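PDB 3PNN: conserved domain protein, which is probably a cytoplasmic glycosyltransferase that forms glycosidic linkages, built on an alpha/beta/alpha Rossmann-like fold. Local coordinates for residues G20-L25 with H57-E62; F53-S58 with L79-L84; G128-E133 with D268-W273; E133-K138 with E148-G153. One frame throughout, in Å; residues are numbered along the deposited sequence.

Contact 1 of 4, residues G20-L25 with H57-E62; sequences GSLKQL and HSFEKE
E62 OE1 is the best-held polar atom, and across the two segments one bond grips it: L22 N donates over 2.9 Å and nearly straight, 167° at the hydrogen, reaching the oxygen from above the carboxylate plane. The glutamate can deliver this oxygen because CG lies anti to its own carbonyl carbon and the chain runs extended from there. Carbon flanks the bond on the loop side, with L22 CB 3.5 Å and S21 CB 3.6 Å from E62 OE1. Next to the bond, the F59 side chain starts from the crowded position between backbone N and carbonyl carbon; its CB lies 3.6 Å from S21 O, and its CD1 meets L22 CD1 obliquely at 3.7 Å. Beside S58, a water bridges the segments, accepting from S58 OG at 2.7 Å and donating to S21 O, while G20 CA makes a CA-H...O contact with S58 O. H57 ND1 donates in its ring plane to E60 OE1 at 3.2 Å, tying the turn to the first helical residue. F59 sits at the N-cap position of helix 60-71, and the loop between strand 7-11 and helix 35-46 runs beside the first turn of helix 60-71, where L22 also touches F63 and K66.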
loop_
_atom_site.group_PDB
_atom_site.type_symbol
_atom_site.label_atom_id
_atom_site.label_comp_id
_atom_site.label_asym_id
_atom_site.label_seq_id
_atom_site.Cartn_x
_atom_site.Cartn_y
_atom_site.Cartn_z
ATOM N N GLY A 20 -5.911 -8.574 20.816
ATOM C CA GLY A 20 -7.239 -8.954 20.352
ATOM C C GLY A 20 -8.242 -7.819 20.197
ATOM O O GLY A 20 -9.441 -7.989 20.426
ATOM N N SER A 21 -7.760 -6.653 19.792
ATOM C CA SER A 21 -8.643 -5.519 19.584
ATOM C C SER A 21 -8.147 -4.667 18.427
ATOM O O SER A 21 -7.012 -4.808 17.973
ATOM C CB SER A 21 -8.738 -4.677 20.860
ATOM O OG SER A 21 -7.503 -4.044 21.139
ATOM N N LEU A 22 -9.011 -3.781 17.950
ATOM C CA LEU A 22 -8.651 -2.842 16.902
ATOM C C LEU A 22 -7.908 -1.671 17.552
ATOM O O LEU A 22 -8.276 -1.245 18.646
ATOM C CB LEU A 22 -9.931 -2.343 16.238
ATOM C CG LEU A 22 -9.854 -1.465 15.002
ATOM C CD1 LEU A 22 -9.317 -2.270 13.822
ATOM C CD2 LEU A 22 -11.246 -0.913 14.713
ATOM N N LYS A 23 -6.862 -1.159 16.906
ATOM C CA LYS A 23 -6.189 0.024 17.442
ATOM C C LYS A 23 -7.194 1.170 17.479
ATOM O O LYS A 23 -8.133 1.190 16.677
ATOM C CB LYS A 23 -5.013 0.437 16.559
ATOM C CG LYS A 23 -3.769 -0.446 16.641
ATOM C CD LYS A 23 -2.867 -0.142 15.432
ATOM C CE LYS A 23 -1.567 -0.934 15.474
ATOM N NZ LYS A 23 -0.700 -0.488 14.349
ATOM N N GLN A 24 -6.997 2.119 18.396
ATOM C CA GLN A 24 -7.815 3.328 18.427
ATOM C C GLN A 24 -7.903 3.982 17.049
ATOM O O GLN A 24 -6.880 4.239 16.401
ATOM C CB GLN A 24 -7.243 4.325 19.435
ATOM C CG GLN A 24 -7.364 3.873 20.881
ATOM C CD GLN A 24 -8.799 3.882 21.367
ATOM O OE1 GLN A 24 -9.579 4.757 20.991
ATOM N NE2 GLN A 24 -9.156 2.910 22.203
ATOM N N LEU A 25 -9.130 4.245 16.599
ATOM C CA LEU A 25 -9.332 4.933 15.326
ATOM C C LEU A 25 -9.059 6.417 15.482
ATOM O O LEU A 25 -9.312 6.991 16.532
ATOM C CB LEU A 25 -10.755 4.708 14.813
ATOM C CG LEU A 25 -11.043 3.235 14.491
ATOM C CD1 LEU A 25 -12.409 3.064 13.849
ATOM C CD2 LEU A 25 -9.963 2.672 13.596
ATOM N N HIS A 57 -8.001 -12.315 12.212
ATOM C CA HIS A 57 -9.150 -12.725 13.009
ATOM C C HIS A 57 -9.151 -12.067 14.391
ATOM O O HIS A 57 -10.212 -11.816 14.953
ATOM C CB HIS A 57 -9.187 -14.248 13.171
ATOM C CG HIS A 57 -9.578 -14.976 11.922
ATOM N ND1 HIS A 57 -10.854 -14.924 11.401
ATOM C CD2 HIS A 57 -8.865 -15.778 11.097
ATOM C CE1 HIS A 57 -10.907 -15.658 10.303
ATOM N NE2 HIS A 57 -9.714 -16.188 10.097
ATOM N N SER A 58 -7.962 -11.784 14.922
ATOM C CA SER A 58 -7.837 -11.208 16.267
ATOM C C SER A 58 -8.565 -9.873 16.453
ATOM O O SER A 58 -8.877 -9.489 17.580
ATOM C CB SER A 58 -6.363 -11.057 16.670
ATOM O OG SER A 58 -5.757 -9.960 16.015
ATOM N N PHE A 59 -8.839 -9.161 15.366
ATOM C CA PHE A 59 -9.593 -7.913 15.489
ATOM C C PHE A 59 -10.788 -7.846 14.536
ATOM O O PHE A 59 -11.283 -6.770 14.214
ATOM C CB PHE A 59 -8.684 -6.676 15.360
ATOM C CG PHE A 59 -7.941 -6.568 14.047
ATOM C CD1 PHE A 59 -8.439 -5.798 13.019
ATOM C CD2 PHE A 59 -6.714 -7.191 13.869
ATOM C CE1 PHE A 59 -7.748 -5.662 11.816
ATOM C CE2 PHE A 59 -6.021 -7.075 12.671
ATOM C CZ PHE A 59 -6.534 -6.299 11.641
ATOM N N GLU A 60 -11.263 -9.011 14.115
ATOM C CA GLU A 60 -12.347 -9.068 13.149
ATOM C C GLU A 60 -13.634 -8.478 13.725
ATOM O O GLU A 60 -14.329 -7.717 13.056
ATOM C CB GLU A 60 -12.576 -10.508 12.704
ATOM C CG GLU A 60 -13.805 -10.716 11.865
ATOM C CD GLU A 60 -14.057 -12.191 11.587
ATOM O OE1 GLU A 60 -13.321 -13.040 12.144
ATOM O OE2 GLU A 60 -14.986 -12.498 10.812
ATOM N N LYS A 61 -13.954 -8.829 14.963
ATOM C CA LYS A 61 -15.211 -8.352 15.553
ATOM C C LYS A 61 -15.307 -6.831 15.521
ATOM O O LYS A 61 -16.318 -6.265 15.086
ATOM C CB LYS A 61 -15.398 -8.873 16.985
ATOM C CG LYS A 61 -16.737 -8.474 17.590
ATOM C CD LYS A 61 -16.858 -8.944 19.039
ATOM C CE LYS A 61 -18.135 -8.431 19.687
ATOM N NZ LYS A 61 -18.275 -8.914 21.096
ATOM N N GLU A 62 -14.265 -6.154 15.992
ATOM C CA GLU A 62 -14.309 -4.699 16.019
ATOM C C GLU A 62 -14.191 -4.115 14.626
ATOM O O GLU A 62 -14.752 -3.053 14.349
ATOM C CB GLU A 62 -13.240 -4.134 16.960
ATOM C CG GLU A 62 -13.461 -4.620 18.400
ATOM C CD GLU A 62 -12.687 -3.837 19.452
ATOM O OE1 GLU A 62 -11.590 -3.330 19.146
ATOM O OE2 GLU A 62 -13.177 -3.748 20.603
HETATM O O HOH W 1 -5.526 -7.650 17.428
#

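Contact 2 of 4, residues F53-S58 with L79-L84; sequences FVIRHS and LVFQEL
The flat ring of H57 lies over the flat ring of F81 as an offset stack, planes only 6° apart, with H57 CE1 3.4 Å from F81 CG. Both rings start with CG beside the backbone N. The ring of F81 also has I55 for a neighbour: the two side chains run side by side, and I55 CD1 tucks into the corner formed by F81 CE1 at 3.7 Å and L79 CD1 at 3.9 Å. I55 CG1 takes the crowded position between backbone N and carbonyl carbon to get there. Strands 50-55 and 77-81 run parallel here and belong, with helix 60-71, to a beta-alpha-beta unit of the Rossmann-like fold; the helix lies over the I55, L79 and F81 face, where I55 touches F63 and L79 touches L68. Straight backbone bonds from V80 N to F53 O, I55 N to V80 O and Q82 N to I55 O zip the pair. On the other face V80 CG2 nestles 3.7 Å from V54 CB; just past the strand end, V54 CG2 meets Q82 CB at 3.8 Å. The extended R56 lies alongside Q82 and grips its OE1 side-on, NE at 3.1 Å and NH2 at 3.0 Å. Q82 OE1 lies in the guanidinium plane, though both donors approach from above the plane of its own amide. E83 bends at chi2 (-59°) so that the syn lone pair of its OE2 takes H57 N at 3.0 Å.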
loop_
_atom_site.group_PDB
_atom_site.type_symbol
_atom_site.label_atom_id
_atom_site.label_comp_id
_atom_site.label_asym_id
_atom_site.label_seq_id
_atom_site.Cartn_x
_atom_site.Cartn_y
_atom_site.Cartn_z
ATOM N N PHE A 53 -10.640 -6.020 2.138
ATOM C CA PHE A 53 -9.707 -5.722 3.221
ATOM C C PHE A 53 -9.039 -7.004 3.661
ATOM O O PHE A 53 -9.724 -7.985 3.950
ATOM C CB PHE A 53 -10.441 -5.135 4.442
ATOM C CG PHE A 53 -11.127 -3.819 4.156
ATOM C CD1 PHE A 53 -10.431 -2.621 4.293
ATOM C CD2 PHE A 53 -12.452 -3.790 3.739
ATOM C CE1 PHE A 53 -11.058 -1.395 4.031
ATOM C CE2 PHE A 53 -13.093 -2.570 3.464
ATOM C CZ PHE A 53 -12.393 -1.375 3.612
ATOM N N VAL A 54 -7.711 -7.007 3.731
ATOM C CA VAL A 54 -7.053 -8.095 4.455
ATOM C C VAL A 54 -6.842 -7.644 5.905
ATOM O O VAL A 54 -6.240 -6.600 6.155
ATOM C CB VAL A 54 -5.723 -8.542 3.806
ATOM C CG1 VAL A 54 -4.778 -7.359 3.611
ATOM C CG2 VAL A 54 -5.079 -9.667 4.635
ATOM N N ILE A 55 -7.378 -8.418 6.842
ATOM C CA ILE A 55 -7.241 -8.134 8.266
ATOM C C ILE A 55 -6.787 -9.418 8.962
ATOM O O ILE A 55 -6.364 -10.365 8.295
ATOM C CB ILE A 55 -8.575 -7.647 8.883
ATOM C CG1 ILE A 55 -9.660 -8.721 8.771
ATOM C CG2 ILE A 55 -9.049 -6.335 8.227
ATOM C CD1 ILE A 55 -10.850 -8.458 9.731
ATOM N N ARG A 56 -6.858 -9.456 10.294
ATOM C CA ARG A 56 -6.617 -10.705 11.017
ATOM C C ARG A 56 -7.816 -11.036 11.896
ATOM O O ARG A 56 -8.570 -10.146 12.271
ATOM C CB ARG A 56 -5.315 -10.627 11.825
ATOM C CG ARG A 56 -4.151 -10.148 10.964
ATOM C CD ARG A 56 -2.777 -10.255 11.639
ATOM N NE ARG A 56 -1.764 -9.703 10.738
ATOM C CZ ARG A 56 -0.836 -8.812 11.088
ATOM N NH1 ARG A 56 -0.742 -8.396 12.354
ATOM N NH2 ARG A 56 0.016 -8.358 10.174
ATOM N N HIS A 57 -8.001 -12.315 12.212
ATOM C CA HIS A 57 -9.150 -12.725 13.009
ATOM C C HIS A 57 -9.151 -12.067 14.391
ATOM O O HIS A 57 -10.212 -11.816 14.953
ATOM C CB HIS A 57 -9.187 -14.248 13.171
ATOM C CG HIS A 57 -9.578 -14.976 11.922
ATOM N ND1 HIS A 57 -10.854 -14.924 11.401
ATOM C CD2 HIS A 57 -8.865 -15.778 11.097
ATOM C CE1 HIS A 57 -10.907 -15.658 10.303
ATOM N NE2 HIS A 57 -9.714 -16.188 10.097
ATOM N N SER A 58 -7.962 -11.784 14.922
ATOM C CA SER A 58 -7.837 -11.208 16.267
ATOM C C SER A 58 -8.565 -9.873 16.453
ATOM O O SER A 58 -8.877 -9.489 17.580
ATOM C CB SER A 58 -6.363 -11.057 16.670
ATOM O OG SER A 58 -5.757 -9.960 16.015
ATOM N N LEU A 79 -13.988 -9.280 3.494
ATOM C CA LEU A 79 -12.815 -9.498 4.344
ATOM C C LEU A 79 -12.064 -10.775 3.964
ATOM O O LEU A 79 -12.674 -11.812 3.704
ATOM C CB LEU A 79 -13.221 -9.605 5.814
ATOM C CG LEU A 79 -13.960 -8.412 6.403
ATOM C CD1 LEU A 79 -14.304 -8.680 7.879
ATOM C CD2 LEU A 79 -13.126 -7.153 6.253
ATOM N N VAL A 80 -10.737 -10.680 3.910
ATOM C CA VAL A 80 -9.871 -11.855 3.867
ATOM C C VAL A 80 -8.912 -11.775 5.043
ATOM O O VAL A 80 -8.756 -10.714 5.647
ATOM C CB VAL A 80 -9.109 -12.022 2.522
ATOM C CG1 VAL A 80 -10.104 -12.152 1.372
ATOM C CG2 VAL A 80 -8.117 -10.858 2.264
ATOM N N PHE A 81 -8.296 -12.900 5.396
ATOM C CA PHE A 81 -7.578 -12.978 6.669
ATOM C C PHE A 81 -6.129 -13.424 6.527
ATOM O O PHE A 81 -5.846 -14.472 5.946
ATOM C CB PHE A 81 -8.321 -13.926 7.625
ATOM C CG PHE A 81 -9.708 -13.464 7.939
ATOM C CD1 PHE A 81 -9.941 -12.611 9.004
ATOM C CD2 PHE A 81 -10.773 -13.840 7.130
ATOM C CE1 PHE A 81 -11.227 -12.149 9.279
ATOM C CE2 PHE A 81 -12.055 -13.392 7.394
ATOM C CZ PHE A 81 -12.281 -12.543 8.474
ATOM N N GLN A 82 -5.215 -12.638 7.083
ATOM C CA GLN A 82 -3.801 -13.017 7.083
ATOM C C GLN A 82 -3.467 -13.731 8.373
ATOM O O GLN A 82 -3.497 -13.122 9.442
ATOM C CB GLN A 82 -2.900 -11.785 6.943
ATOM C CG GLN A 82 -1.397 -12.134 6.949
ATOM C CD GLN A 82 -0.482 -10.918 7.094
ATOM O OE1 GLN A 82 -0.811 -9.955 7.792
ATOM N NE2 GLN A 82 0.686 -10.973 6.452
ATOM N N GLU A 83 -3.155 -15.023 8.279
ATOM C CA GLU A 83 -2.733 -15.794 9.443
ATOM C C GLU A 83 -1.365 -16.439 9.200
ATOM O O GLU A 83 -0.977 -16.702 8.058
ATOM C CB GLU A 83 -3.779 -16.852 9.815
ATOM C CG GLU A 83 -5.206 -16.306 10.021
ATOM C CD GLU A 83 -5.322 -15.244 11.127
ATOM O OE1 GLU A 83 -4.546 -15.290 12.111
ATOM O OE2 GLU A 83 -6.207 -14.358 11.014
ATOM N N LEU A 84 -0.640 -16.692 10.281
ATOM C CA LEU A 84 0.707 -17.247 10.194
ATOM C C LEU A 84 0.758 -18.606 9.499
ATOM O O LEU A 84 1.749 -18.936 8.849
ATOM C CB LEU A 84 1.327 -17.351 11.593
ATOM C CG LEU A 84 1.610 -16.046 12.339
ATOM C CD1 LEU A 84 1.879 -16.326 13.821
ATOM C CD2 LEU A 84 2.776 -15.303 11.695
HETATM O O HOH W 2 -5.386 -13.428 14.268
#

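Contact 3 of 4, residues G128-E133 with D268-W273; sequences GRNGFE and DTTARW
The side chains of N130 and T269 run antiparallel, side against side, and T270 comes in at a slant, so the asparagine side chain is set against two threonines at once. With CG anti to its backbone N, N130 leaves the first turn of its helix heading for the loop, and its CB comes to 3.5 Å from T269 OG1 and 3.7 Å from T270 OG1. T269 OG1, itself anti to its backbone N, is turned inward along its own chain and accepts from A271 N at 2.9 Å, 164° at the hydrogen. This is an ST turn in the loop after strand 263-268. Beyond it the A271 methyl faces the start of helix 129-140, whose N-cap is G128. A271 CB sits 3.6 Å from G131 N and 3.9 Å from G128 CA; at G128 a CB would run into the methyl of A271, so the bare glycine lets it approach this closely. T269 OG1 also lies 3.3 Å from G131 N, at an angle too poor for a hydrogen bond. T269 further rests on V152 and Y154 of strand 148-155. R129 and E133 form a long, weak ion pair, charges only, R129 NE standing 3.5 Å from E133 OE2 with the oxygen well out of the guanidinium plane. Past the turn, W273 NE1 bonds to D125 and its ring makes a cation-pi contact with R168.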
loop_
_atom_site.group_PDB
_atom_site.type_symbol
_atom_site.label_atom_id
_atom_site.label_comp_id
_atom_site.label_asym_id
_atom_site.label_seq_id
_atom_site.Cartn_x
_atom_site.Cartn_y
_atom_site.Cartn_z
ATOM N N GLY A 128 -4.602 10.922 -2.142
ATOM C CA GLY A 128 -5.148 12.016 -2.932
ATOM C C GLY A 128 -6.001 11.544 -4.101
ATOM O O GLY A 128 -5.755 10.494 -4.688
ATOM N N ARG A 129 -7.010 12.330 -4.450
ATOM C CA ARG A 129 -8.001 11.900 -5.432
ATOM C C ARG A 129 -7.408 11.495 -6.773
ATOM O O ARG A 129 -7.810 10.479 -7.343
ATOM C CB ARG A 129 -9.039 12.994 -5.649
ATOM C CG ARG A 129 -10.157 12.580 -6.576
ATOM C CD ARG A 129 -11.257 13.649 -6.538
ATOM N NE ARG A 129 -12.370 13.317 -7.418
ATOM C CZ ARG A 129 -13.372 14.150 -7.690
ATOM N NH1 ARG A 129 -13.376 15.367 -7.156
ATOM N NH2 ARG A 129 -14.355 13.771 -8.504
ATOM N N ASN A 130 -6.473 12.283 -7.300
ATOM C CA ASN A 130 -5.920 11.965 -8.616
ATOM C C ASN A 130 -5.105 10.661 -8.666
ATOM O O ASN A 130 -4.964 10.053 -9.738
ATOM C CB ASN A 130 -5.109 13.134 -9.179
ATOM C CG ASN A 130 -4.778 12.944 -10.633
ATOM O OD1 ASN A 130 -5.656 13.016 -11.501
ATOM N ND2 ASN A 130 -3.516 12.687 -10.912
ATOM N N GLY A 131 -4.575 10.234 -7.515
ATOM C CA GLY A 131 -3.922 8.937 -7.410
ATOM C C GLY A 131 -4.901 7.832 -7.757
ATOM O O GLY A 131 -4.615 6.956 -8.575
ATOM N N PHE A 132 -6.073 7.860 -7.127
ATOM C CA PHE A 132 -7.129 6.907 -7.486
ATOM C C PHE A 132 -7.606 7.041 -8.925
ATOM O O PHE A 132 -7.916 6.035 -9.573
ATOM C CB PHE A 132 -8.306 7.011 -6.509
ATOM C CG PHE A 132 -7.937 6.619 -5.119
ATOM C CD1 PHE A 132 -7.944 5.282 -4.745
ATOM C CD2 PHE A 132 -7.500 7.573 -4.207
ATOM C CE1 PHE A 132 -7.573 4.903 -3.469
ATOM C CE2 PHE A 132 -7.131 7.207 -2.927
ATOM C CZ PHE A 132 -7.161 5.863 -2.553
ATOM N N GLU A 133 -7.681 8.268 -9.438
ATOM C CA GLU A 133 -8.135 8.463 -10.821
ATOM C C GLU A 133 -7.196 7.867 -11.863
ATOM O O GLU A 133 -7.644 7.172 -12.777
ATOM C CB GLU A 133 -8.371 9.955 -11.129
ATOM C CG GLU A 133 -9.529 10.541 -10.303
ATOM C CD GLU A 133 -9.682 12.048 -10.494
ATOM O OE1 GLU A 133 -8.662 12.755 -10.672
ATOM O OE2 GLU A 133 -10.831 12.521 -10.458
ATOM N N ASP A 268 2.511 9.210 -13.095
ATOM C CA ASP A 268 2.943 10.413 -12.378
ATOM C C ASP A 268 1.755 11.283 -11.958
ATOM O O ASP A 268 1.438 12.267 -12.620
ATOM C CB ASP A 268 3.923 11.222 -13.249
ATOM C CG ASP A 268 4.671 12.307 -12.457
ATOM O OD1 ASP A 268 4.505 12.389 -11.217
ATOM O OD2 ASP A 268 5.440 13.075 -13.083
ATOM N N THR A 269 1.115 10.939 -10.850
ATOM C CA THR A 269 -0.082 11.670 -10.415
ATOM C C THR A 269 0.232 13.102 -10.010
ATOM O O THR A 269 1.356 13.411 -9.614
ATOM C CB THR A 269 -0.780 10.944 -9.229
ATOM O OG1 THR A 269 -1.957 11.666 -8.849
ATOM C CG2 THR A 269 0.158 10.854 -8.025
ATOM N N THR A 270 -0.764 13.983 -10.114
ATOM C CA THR A 270 -0.659 15.335 -9.553
ATOM C C THR A 270 -1.062 15.354 -8.076
ATOM O O THR A 270 -0.924 16.375 -7.401
ATOM C CB THR A 270 -1.560 16.339 -10.309
ATOM O OG1 THR A 270 -2.891 15.808 -10.414
ATOM C CG2 THR A 270 -0.995 16.610 -11.715
ATOM N N ALA A 271 -1.587 14.238 -7.575
ATOM C CA ALA A 271 -1.959 14.170 -6.171
ATOM C C ALA A 271 -0.721 14.289 -5.282
ATOM O O ALA A 271 0.389 13.940 -5.684
ATOM C CB ALA A 271 -2.714 12.850 -5.857
ATOM N N ARG A 272 -0.927 14.756 -4.062
ATOM C CA ARG A 272 0.135 14.791 -3.062
ATOM C C ARG A 272 -0.205 13.893 -1.866
ATOM O O ARG A 272 -1.291 13.994 -1.295
ATOM C CB ARG A 272 0.343 16.229 -2.596
ATOM C CG ARG A 272 0.836 17.150 -3.709
ATOM C CD ARG A 272 2.344 17.086 -3.792
ATOM N NE ARG A 272 2.914 17.616 -2.555
ATOM C CZ ARG A 272 3.340 18.869 -2.396
ATOM N NH1 ARG A 272 3.827 19.259 -1.223
ATOM N NH2 ARG A 272 3.288 19.728 -3.411
ATOM N N TRP A 273 0.747 13.038 -1.491
ATOM C CA TRP A 273 0.614 12.135 -0.357
ATOM C C TRP A 273 0.734 12.902 0.956
ATOM O O TRP A 273 1.487 13.870 1.061
ATOM C CB TRP A 273 1.719 11.071 -0.411
ATOM C CG TRP A 273 1.890 10.296 0.887
ATOM C CD1 TRP A 273 1.300 9.115 1.220
ATOM C CD2 TRP A 273 2.717 10.659 2.005
ATOM N NE1 TRP A 273 1.693 8.723 2.483
ATOM C CE2 TRP A 273 2.562 9.658 2.984
ATOM C CE3 TRP A 273 3.561 11.742 2.272
ATOM C CZ2 TRP A 273 3.231 9.697 4.208
ATOM C CZ3 TRP A 273 4.223 11.783 3.489
ATOM C CH2 TRP A 273 4.044 10.770 4.445
#

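Contact 4 of 4, residues E133-K138 with E148-G153; sequences EVLARK and EYCMVG
Helix 129-140 packs against strand 148-155 as a helix layer on the sheet, the local axes 8.8 Å apart and running nearly antiparallel at 170°. The residues that meet are V134, L135 and K138 from the helix, C150 and V152 from the strand. C150 SG, in the crowded position between backbone N and carbonyl carbon, is pinched between L135 CD1 at 3.4 Å and K138 CG at 3.6 Å. Two residues further along the strand, V152 CG2 fits the angle between V134 CG2 and L135 CB, each 4.0 Å from it. No hydrogen bond crosses this alpha/beta interface; it is all van der Waals contact, widened by L267 of the adjoining parallel strand 263-268, which touches V134, K138 and C150. K138 bends at chi2 (71°), lays its aliphatic part over the cysteine and carries NZ on to a salt bridge with E265. Y149 points to the other face of the sheet, its ring edge-to-face with F220 and Y224 and its OH bonded to D223.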
loop_
_atom_site.group_PDB
_atom_site.type_symbol
_atom_site.label_atom_id
_atom_site.label_comp_id
_atom_site.label_asym_id
_atom_site.label_seq_id
_atom_site.Cartn_x
_atom_site.Cartn_y
_atom_site.Cartn_z
ATOM N N GLU A 133 -7.681 8.268 -9.438
ATOM C CA GLU A 133 -8.135 8.463 -10.821
ATOM C C GLU A 133 -7.196 7.867 -11.863
ATOM O O GLU A 133 -7.644 7.172 -12.777
ATOM C CB GLU A 133 -8.371 9.955 -11.129
ATOM C CG GLU A 133 -9.529 10.541 -10.303
ATOM C CD GLU A 133 -9.682 12.048 -10.494
ATOM O OE1 GLU A 133 -8.662 12.755 -10.672
ATOM O OE2 GLU A 133 -10.831 12.521 -10.458
ATOM N N VAL A 134 -5.898 8.133 -11.749
ATOM C CA VAL A 134 -4.981 7.587 -12.756
ATOM C C VAL A 134 -4.900 6.066 -12.626
ATOM O O VAL A 134 -4.775 5.344 -13.624
ATOM C CB VAL A 134 -3.557 8.206 -12.681
ATOM C CG1 VAL A 134 -3.624 9.720 -12.982
ATOM C CG2 VAL A 134 -2.898 7.924 -11.327
ATOM N N LEU A 135 -4.996 5.576 -11.395
ATOM C CA LEU A 135 -4.892 4.129 -11.163
ATOM C C LEU A 135 -6.095 3.375 -11.721
ATOM O O LEU A 135 -5.952 2.345 -12.407
ATOM C CB LEU A 135 -4.730 3.851 -9.667
ATOM C CG LEU A 135 -4.460 2.415 -9.201
ATOM C CD1 LEU A 135 -3.293 1.818 -9.963
ATOM C CD2 LEU A 135 -4.178 2.480 -7.703
ATOM N N ALA A 136 -7.288 3.880 -11.426
ATOM C CA ALA A 136 -8.490 3.252 -11.947
ATOM C C ALA A 136 -8.468 3.241 -13.479
ATOM O O ALA A 136 -8.806 2.238 -14.114
ATOM C CB ALA A 136 -9.742 3.975 -11.426
ATOM N N ARG A 137 -8.084 4.363 -14.083
ATOM C CA ARG A 137 -8.051 4.428 -15.537
ATOM C C ARG A 137 -7.107 3.367 -16.117
ATOM O O ARG A 137 -7.440 2.689 -17.089
ATOM C CB ARG A 137 -7.635 5.818 -16.025
ATOM C CG ARG A 137 -7.644 5.922 -17.542
ATOM C CD ARG A 137 -7.403 7.343 -18.024
ATOM N NE ARG A 137 -6.072 7.839 -17.684
ATOM C CZ ARG A 137 -5.627 9.046 -18.042
ATOM N NH1 ARG A 137 -6.405 9.854 -18.750
ATOM N NH2 ARG A 137 -4.409 9.441 -17.717
ATOM N N LYS A 138 -5.919 3.240 -15.543
ATOM C CA LYS A 138 -4.950 2.262 -16.033
ATOM C C LYS A 138 -5.450 0.821 -15.837
ATOM O O LYS A 138 -5.322 -0.014 -16.741
ATOM C CB LYS A 138 -3.588 2.470 -15.353
ATOM C CG LYS A 138 -2.512 1.423 -15.707
ATOM C CD LYS A 138 -1.994 1.557 -17.137
ATOM C CE LYS A 138 -0.924 0.466 -17.387
ATOM N NZ LYS A 138 -0.247 0.640 -18.706
ATOM N N GLU A 148 1.450 -7.179 -16.934
ATOM C CA GLU A 148 1.428 -5.730 -17.199
ATOM C C GLU A 148 0.771 -5.006 -16.023
ATOM O O GLU A 148 -0.445 -5.072 -15.843
ATOM C CB GLU A 148 0.707 -5.419 -18.522
ATOM C CG GLU A 148 1.311 -6.207 -19.689
ATOM C CD GLU A 148 0.740 -5.828 -21.048
ATOM O OE1 GLU A 148 0.515 -4.622 -21.293
ATOM O OE2 GLU A 148 0.534 -6.750 -21.872
ATOM N N TYR A 149 1.595 -4.354 -15.207
ATOM C CA TYR A 149 1.150 -3.763 -13.942
ATOM C C TYR A 149 1.436 -2.265 -13.941
ATOM O O TYR A 149 1.907 -1.718 -14.951
ATOM C CB TYR A 149 1.915 -4.402 -12.781
ATOM C CG TYR A 149 1.888 -5.924 -12.746
ATOM C CD1 TYR A 149 0.756 -6.631 -13.125
ATOM C CD2 TYR A 149 2.996 -6.647 -12.293
ATOM C CE1 TYR A 149 0.720 -8.032 -13.065
ATOM C CE2 TYR A 149 2.970 -8.051 -12.221
ATOM C CZ TYR A 149 1.829 -8.732 -12.612
ATOM O OH TYR A 149 1.796 -10.110 -12.568
ATOM N N CYS A 150 1.168 -1.607 -12.811
ATOM C CA CYS A 150 1.461 -0.183 -12.675
ATOM C C CYS A 150 1.688 0.209 -11.213
ATOM O O CYS A 150 1.439 -0.569 -10.282
ATOM C CB CYS A 150 0.338 0.663 -13.287
ATOM S SG CYS A 150 -1.272 0.503 -12.417
HETATM N N MSE A 151 2.199 1.414 -11.007
HETATM C CA MSE A 151 2.263 1.970 -9.661
HETATM C C MSE A 151 2.089 3.463 -9.778
HETATM O O MSE A 151 2.396 4.038 -10.818
HETATM C CB MSE A 151 3.582 1.652 -8.931
HETATM C CG MSE A 151 4.862 2.147 -9.572
HETATM SE SE MSE A 151 6.350 2.332 -8.245
HETATM C CE MSE A 151 6.220 4.267 -7.973
ATOM N N VAL A 152 1.583 4.078 -8.717
ATOM C CA VAL A 152 1.380 5.519 -8.733
ATOM C C VAL A 152 2.604 6.119 -8.068
ATOM O O VAL A 152 2.890 5.854 -6.898
ATOM C CB VAL A 152 0.086 5.924 -8.020
ATOM C CG1 VAL A 152 -0.028 7.471 -7.948
ATOM C CG2 VAL A 152 -1.128 5.349 -8.769
ATOM N N GLY A 153 3.368 6.876 -8.843
ATOM C CA GLY A 153 4.589 7.466 -8.332
ATOM C C GLY A 153 4.331 8.780 -7.617
ATOM O O GLY A 153 3.449 9.550 -8.013
#

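The four contacts fall into two pairs; contact 2 lies across the chain's centre from contacts 3 and 4, and contact 1 across it from contact 4. Contacts 1 and 2 share H57 and S58, in the turn between strand 50-55 and helix 60-71, one facing a loop, the other the neighbouring strand. Contacts 3 and 4 both use helix 129-140, and T269 packs on V152 between them. Contact 4 is buried and purely apolar across the interface; the others are only partly buried. Contact 2 combines strand bonds, a ring stack and side-chain bonds past the strand ends; contact 1 has one direct hydrogen bond, a bridging water and L22 against F59; contact 3 sets N130 against two threonines and a methyl against G128 and G131.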